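Local coordinates for protein glycoside hydrolase family 12 (Spirochaeta thermophila, PDB 5LU3) that probably acts as a cellulase when whole, this part being its family 64 carbohydrate-binding module, a small calcium-binding beta-sandwich, at residues D23-T28 with H58-A63; N39-E44 with K73-W78. All blocks are in the same frame, centred on the assembly; numbering follows the deposited sequence.

In the fold
The chain forms two facing beta-sheets, and the two contacts lie on opposite sides of its centre, their centres about 22 Å apart. From the N terminus, strand 16-22 leads into the loop 23-28, the first half of contact 1. Strand 33-40 then ends at the corner 39-44, the first half of contact 2, where the chain leaves the sheet of strands 33-40 and 80-85 and enters that of 42-45 and 68-74. After strand 55-56 the loop 58-63 closes contact 1 over 29 intervening residues, and strand 68-74 with its following turn closes contact 2 over 28. The pairs therefore cross rather than nest: contact 1 joins two loops, contact 2 pairs strands 42-45 and 68-74.

Contact 1: residues D23-T28 with H58-A63; sequences DDFSTT and HQVPPA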
loop_
_atom_site.group_PDB
_atom_site.type_symbol
_atom_site.label_atom_id
_atom_site.label_comp_id
_atom_site.label_asym_id
_atom_site.label_seq_id
_atom_site.Cartn_x
_atom_site.Cartn_y
_atom_site.Cartn_z
ATOM N N ASP A 23 -2.857 -5.717 8.738
ATOM C CA ASP A 23 -4.220 -5.498 9.198
ATOM C C ASP A 23 -4.401 -4.085 9.767
ATOM O O ASP A 23 -5.360 -3.864 10.506
ATOM C CB ASP A 23 -4.691 -6.582 10.169
ATOM C CG ASP A 23 -3.969 -6.565 11.487
ATOM O OD1 ASP A 23 -2.989 -5.830 11.623
ATOM O OD2 ASP A 23 -4.395 -7.300 12.424
ATOM N N ASP A 24 -3.507 -3.141 9.408
ATOM C CA ASP A 24 -3.432 -1.845 10.108
ATOM C C ASP A 24 -4.128 -0.702 9.364
ATOM O O ASP A 24 -4.065 0.434 9.839
ATOM C CB ASP A 24 -1.961 -1.436 10.307
ATOM C CG ASP A 24 -1.255 -2.189 11.337
ATOM O OD1 ASP A 24 -1.872 -2.884 12.156
ATOM O OD2 ASP A 24 0.013 -2.038 11.408
ATOM N N PHE A 25 -4.736 -0.958 8.198
ATOM C CA PHE A 25 -5.384 0.151 7.490
ATOM C C PHE A 25 -6.547 0.737 8.281
ATOM O O PHE A 25 -7.273 0.020 8.963
ATOM C CB PHE A 25 -5.950 -0.268 6.127
ATOM C CG PHE A 25 -4.969 -0.281 4.991
ATOM C CD1 PHE A 25 -3.629 -0.535 5.152
ATOM C CD2 PHE A 25 -5.427 0.003 3.711
ATOM C CE1 PHE A 25 -2.756 -0.534 4.062
ATOM C CE2 PHE A 25 -4.578 0.010 2.621
ATOM C CZ PHE A 25 -3.246 -0.281 2.790
ATOM N N SER A 26 -6.764 2.035 8.113
ATOM C CA SER A 26 -7.956 2.673 8.657
ATOM C C SER A 26 -9.213 2.064 8.006
ATOM O O SER A 26 -9.265 1.908 6.778
ATOM C CB SER A 26 -7.938 4.178 8.375
ATOM O OG SER A 26 -9.001 4.797 9.096
ATOM N N THR A 27 -10.193 1.720 8.826
ATOM C CA THR A 27 -11.518 1.352 8.358
ATOM C C THR A 27 -12.573 2.380 8.686
ATOM O O THR A 27 -13.754 2.131 8.484
ATOM C CB THR A 27 -11.940 0.011 8.962
ATOM O OG1 THR A 27 -11.973 0.114 10.387
ATOM C CG2 THR A 27 -10.985 -1.088 8.550
ATOM N N THR A 28 -12.177 3.468 9.310
ATOM C CA THR A 28 -13.033 4.598 9.488
ATOM C C THR A 28 -12.546 5.719 8.580
ATOM O O THR A 28 -11.377 5.777 8.177
ATOM C CB THR A 28 -13.076 5.034 10.947
ATOM O OG1 THR A 28 -11.773 5.363 11.360
ATOM C CG2 THR A 28 -13.577 3.927 11.838
ATOM N N HIS A 58 -9.164 4.028 4.080
ATOM C CA HIS A 58 -10.556 3.645 4.272
ATOM C C HIS A 58 -11.286 3.424 2.969
ATOM O O HIS A 58 -12.389 2.869 2.978
ATOM C CB HIS A 58 -11.301 4.686 5.135
ATOM C CG HIS A 58 -11.612 5.947 4.430
ATOM N ND1 HIS A 58 -10.871 7.100 4.564
ATOM C CD2 HIS A 58 -12.595 6.237 3.554
ATOM C CE1 HIS A 58 -11.385 8.045 3.795
ATOM N NE2 HIS A 58 -12.407 7.530 3.138
ATOM N N GLN A 59 -10.712 3.833 1.850
ATOM C CA GLN A 59 -11.297 3.556 0.521
ATOM C C GLN A 59 -10.953 2.160 -0.021
ATOM O O GLN A 59 -11.574 1.711 -0.967
ATOM C CB GLN A 59 -10.827 4.590 -0.491
ATOM C CG GLN A 59 -11.283 6.000 -0.176
ATOM C CD GLN A 59 -10.840 6.981 -1.249
ATOM O OE1 GLN A 59 -9.653 7.339 -1.315
ATOM N NE2 GLN A 59 -11.750 7.386 -2.102
ATOM N N VAL A 60 -9.968 1.504 0.596
ATOM C CA VAL A 60 -9.454 0.225 0.121
ATOM C C VAL A 60 -10.158 -0.889 0.881
ATOM O O VAL A 60 -9.957 -1.039 2.106
ATOM C CB VAL A 60 -7.929 0.110 0.307
ATOM C CG1 VAL A 60 -7.444 -1.182 -0.314
ATOM C CG2 VAL A 60 -7.206 1.310 -0.298
ATOM N N PRO A 61 -10.972 -1.696 0.183
ATOM C CA PRO A 61 -11.650 -2.767 0.907
ATOM C C PRO A 61 -10.685 -3.786 1.469
ATOM O O PRO A 61 -9.726 -4.168 0.784
ATOM C CB PRO A 61 -12.537 -3.405 -0.166
ATOM C CG PRO A 61 -12.641 -2.390 -1.278
ATOM C CD PRO A 61 -11.338 -1.673 -1.245
ATOM N N PRO A 62 -10.912 -4.220 2.719
ATOM C CA PRO A 62 -10.124 -5.323 3.232
ATOM C C PRO A 62 -10.519 -6.621 2.529
ATOM O O PRO A 62 -11.549 -6.706 1.875
ATOM C CB PRO A 62 -10.549 -5.396 4.713
ATOM C CG PRO A 62 -11.939 -4.896 4.711
ATOM C CD PRO A 62 -11.956 -3.796 3.674
ATOM N N ALA A 63 -9.713 -7.644 2.713
ATOM C CA ALA A 63 -10.108 -8.992 2.339
ATOM C C ALA A 63 -11.043 -9.526 3.416
ATOM O O ALA A 63 -11.246 -8.919 4.467
ATOM C CB ALA A 63 -8.884 -9.870 2.187
HETATM O O HOH W 1 -10.333 0.072 4.737
#
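Phe25 and Val60 make the apolar part of this contact between two loops. CG of Phe25 lies anti to its own carbonyl carbon (chi1 -83°), which places the ring with its CE2 edge toward Val60; CB of Val60 sits near the ring plane, 4.1 Å from Phe25 CE2, and CG2 touches the same carbon. Outside the pair, Trp68 stacks on the Phe25 ring and donates its NE1 to Val60 O, while Ile45 touches both Phe25 and Val60.

Two backbone carbonyl oxygens of the first loop meet carbon atoms of His58. Ser26 O receives a CH...O contact from His58 CA at 3.3 Å, with 132° at the hydrogen. His58 CB lies 3.2 Å from Thr28 O, while the imidazole, placed by chi1 74° between its own N and carbonyl carbon, leads away and meets Trp31 edge-to-face. Within the loop 23-28, Ser26 OG donates to Thr28 O, two residues further on, at 2.7 Å.

A single water lies between the two loops, 2.9 Å from Ser26 O and 2.9 Å from Val60 O.

At the start of the first loop, Asp23 OD1 and Asp24 OD1 bind calcium, and Asp7 is a further ligand of the same ion. The contact thus packs the loop that continues from this calcium site against the loop between strands 55-56 and 68-74, at one end of the beta-sandwich of the carbohydrate-binding module.

Contact 2: residues N39-E44 with K73-W78; sequences NLDLLE and KGSLAW
In a classic beta bulge Asp41 and Leu42 both face Lys73, where strand 42-45 pairs antiparallel with strand 68-74. Both bulge residues give their N-H to one acceptor: Asp41 N lies 2.7 Å from Lys73 O and Leu42 N 3.1 Å from it. In return Lys73 N donates to Leu42 O at 2.9 Å, and the CB atoms of Leu42 and Lys73 meet on the same sheet face.

The Asp41 side chain points toward 73-78, where its OD2 is gripped twice. Ser75 OG donates to the syn lone pair of Asp41 OD2 at 2.6 Å, whereas Lys73 NZ meets Asp41 OD2 from above the carboxylate plane at 2.8 Å, as a salt bridge. The lysine chain runs extended past Asp41 CB and bends only at its last torsion (chi4 -64°), which brings the ammonium back over OD2. An alanine in place of Lys73 would probably leave the Asp41 carboxylate without its opposite charge and uncover Asp41 CB. The other oxygen, OD1, accepts from a water that also donates to Asn39 O and accepts from Ser75 N, tying the corner to the turn.

Beyond the bulge the turn folds back on itself, Leu76 CB lying over the centre of the Trp78 indole. The amide of Asn39 stands 83° from that ring, and its OD1 meets the indole edge in plane, 3.3 Å from Trp78 CD1.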
loop_
_atom_site.group_PDB
_atom_site.type_symbol
_atom_site.label_atom_id
_atom_site.label_comp_id
_atom_site.label_asym_id
_atom_site.label_seq_id
_atom_site.Cartn_x
_atom_site.Cartn_y
_atom_site.Cartn_z
ATOM N N ASN A 39 6.276 6.094 -9.678
ATOM C CA ASN A 39 7.229 5.362 -10.460
ATOM C C ASN A 39 7.181 3.853 -10.303
ATOM O O ASN A 39 8.204 3.163 -10.448
ATOM C CB ASN A 39 8.645 5.916 -10.218
ATOM C CG ASN A 39 8.773 7.365 -10.663
ATOM O OD1 ASN A 39 8.931 8.264 -9.846
ATOM N ND2 ASN A 39 8.655 7.594 -11.948
ATOM N N LEU A 40 5.990 3.344 -9.987
ATOM C CA LEU A 40 5.761 1.907 -9.901
ATOM C C LEU A 40 5.226 1.349 -11.203
ATOM O O LEU A 40 4.582 2.039 -11.994
ATOM C CB LEU A 40 4.762 1.570 -8.782
ATOM C CG LEU A 40 5.206 1.995 -7.388
ATOM C CD1 LEU A 40 4.280 1.377 -6.361
ATOM C CD2 LEU A 40 6.619 1.564 -7.103
ATOM N N ASP A 41 5.494 0.063 -11.375
ATOM C CA ASP A 41 4.880 -0.757 -12.413
ATOM C C ASP A 41 3.531 -1.306 -11.984
ATOM O O ASP A 41 2.665 -1.479 -12.803
ATOM C CB ASP A 41 5.782 -1.925 -12.790
ATOM C CG ASP A 41 7.187 -1.502 -13.170
ATOM O OD1 ASP A 41 7.340 -0.457 -13.846
ATOM O OD2 ASP A 41 8.133 -2.223 -12.776
ATOM N N LEU A 42 3.391 -1.565 -10.696
ATOM C CA LEU A 42 2.181 -2.162 -10.131
ATOM C C LEU A 42 2.101 -1.862 -8.646
ATOM O O LEU A 42 3.091 -2.028 -7.926
ATOM C CB LEU A 42 2.199 -3.701 -10.328
ATOM C CG LEU A 42 1.015 -4.478 -9.743
ATOM C CD1 LEU A 42 -0.251 -4.015 -10.409
ATOM C CD2 LEU A 42 1.244 -5.963 -9.916
ATOM N N LEU A 43 0.916 -1.414 -8.207
ATOM C CA LEU A 43 0.558 -1.461 -6.793
ATOM C C LEU A 43 -0.883 -1.909 -6.700
ATOM O O LEU A 43 -1.785 -1.170 -7.051
ATOM C CB LEU A 43 0.755 -0.134 -6.093
ATOM C CG LEU A 43 0.667 -0.322 -4.567
ATOM C CD1 LEU A 43 1.893 -0.975 -3.988
ATOM C CD2 LEU A 43 0.278 0.955 -3.881
ATOM N N GLU A 44 -1.067 -3.155 -6.295
ATOM C CA GLU A 44 -2.382 -3.762 -6.223
ATOM C C GLU A 44 -2.657 -4.122 -4.763
ATOM O O GLU A 44 -1.764 -4.672 -4.100
ATOM C CB GLU A 44 -2.409 -5.045 -7.076
ATOM C CG GLU A 44 -3.744 -5.549 -7.482
ATOM C CD GLU A 44 -3.600 -6.519 -8.639
ATOM O OE1 GLU A 44 -3.228 -6.105 -9.756
ATOM O OE2 GLU A 44 -3.825 -7.694 -8.382
ATOM N N LYS A 73 5.413 -3.646 -7.480
ATOM C CA LYS A 73 6.502 -3.862 -8.437
ATOM C C LYS A 73 6.982 -2.485 -8.912
ATOM O O LYS A 73 6.170 -1.630 -9.320
ATOM C CB LYS A 73 6.069 -4.731 -9.622
ATOM C CG LYS A 73 7.222 -5.042 -10.571
ATOM C CD LYS A 73 6.768 -5.813 -11.800
ATOM C CE LYS A 73 7.938 -6.176 -12.697
ATOM N NZ LYS A 73 8.612 -4.975 -13.264
ATOM N N GLY A 74 8.300 -2.298 -8.845
ATOM C CA GLY A 74 8.948 -1.118 -9.392
ATOM C C GLY A 74 10.235 -1.509 -10.060
ATOM O O GLY A 74 10.843 -2.528 -9.727
ATOM N N SER A 75 10.631 -0.696 -11.034
ATOM C CA SER A 75 11.831 -0.953 -11.811
ATOM C C SER A 75 12.938 0.099 -11.653
ATOM O O SER A 75 13.957 0.007 -12.338
ATOM C CB SER A 75 11.441 -1.089 -13.278
ATOM O OG SER A 75 10.664 -2.240 -13.481
ATOM N N LEU A 76 12.721 1.097 -10.804
ATOM C CA LEU A 76 13.643 2.232 -10.662
ATOM C C LEU A 76 14.077 2.412 -9.243
ATOM O O LEU A 76 13.337 2.062 -8.325
ATOM C CB LEU A 76 12.934 3.512 -11.079
ATOM C CG LEU A 76 12.562 3.609 -12.545
ATOM C CD1 LEU A 76 11.675 4.813 -12.791
ATOM C CD2 LEU A 76 13.820 3.712 -13.394
ATOM N N ALA A 77 15.254 3.027 -9.048
ATOM C CA ALA A 77 15.731 3.273 -7.684
ATOM C C ALA A 77 14.781 4.196 -6.917
ATOM O O ALA A 77 14.675 4.110 -5.712
ATOM C CB ALA A 77 17.135 3.873 -7.712
ATOM N N TRP A 78 14.066 5.034 -7.643
ATOM C CA TRP A 78 13.139 5.972 -7.037
ATOM C C TRP A 78 11.677 5.514 -7.106
ATOM O O TRP A 78 10.754 6.263 -6.780
ATOM C CB TRP A 78 13.306 7.364 -7.613
ATOM C CG TRP A 78 13.286 7.455 -9.093
ATOM C CD1 TRP A 78 12.240 7.784 -9.872
ATOM C CD2 TRP A 78 14.404 7.285 -9.971
ATOM N NE1 TRP A 78 12.613 7.801 -11.202
ATOM C CE2 TRP A 78 13.941 7.492 -11.284
ATOM C CE3 TRP A 78 15.742 6.934 -9.771
ATOM C CZ2 TRP A 78 14.769 7.383 -12.396
ATOM C CZ3 TRP A 78 16.581 6.841 -10.875
ATOM C CH2 TRP A 78 16.088 7.059 -12.179
HETATM O O HOH W 2 8.975 1.247 -12.384
#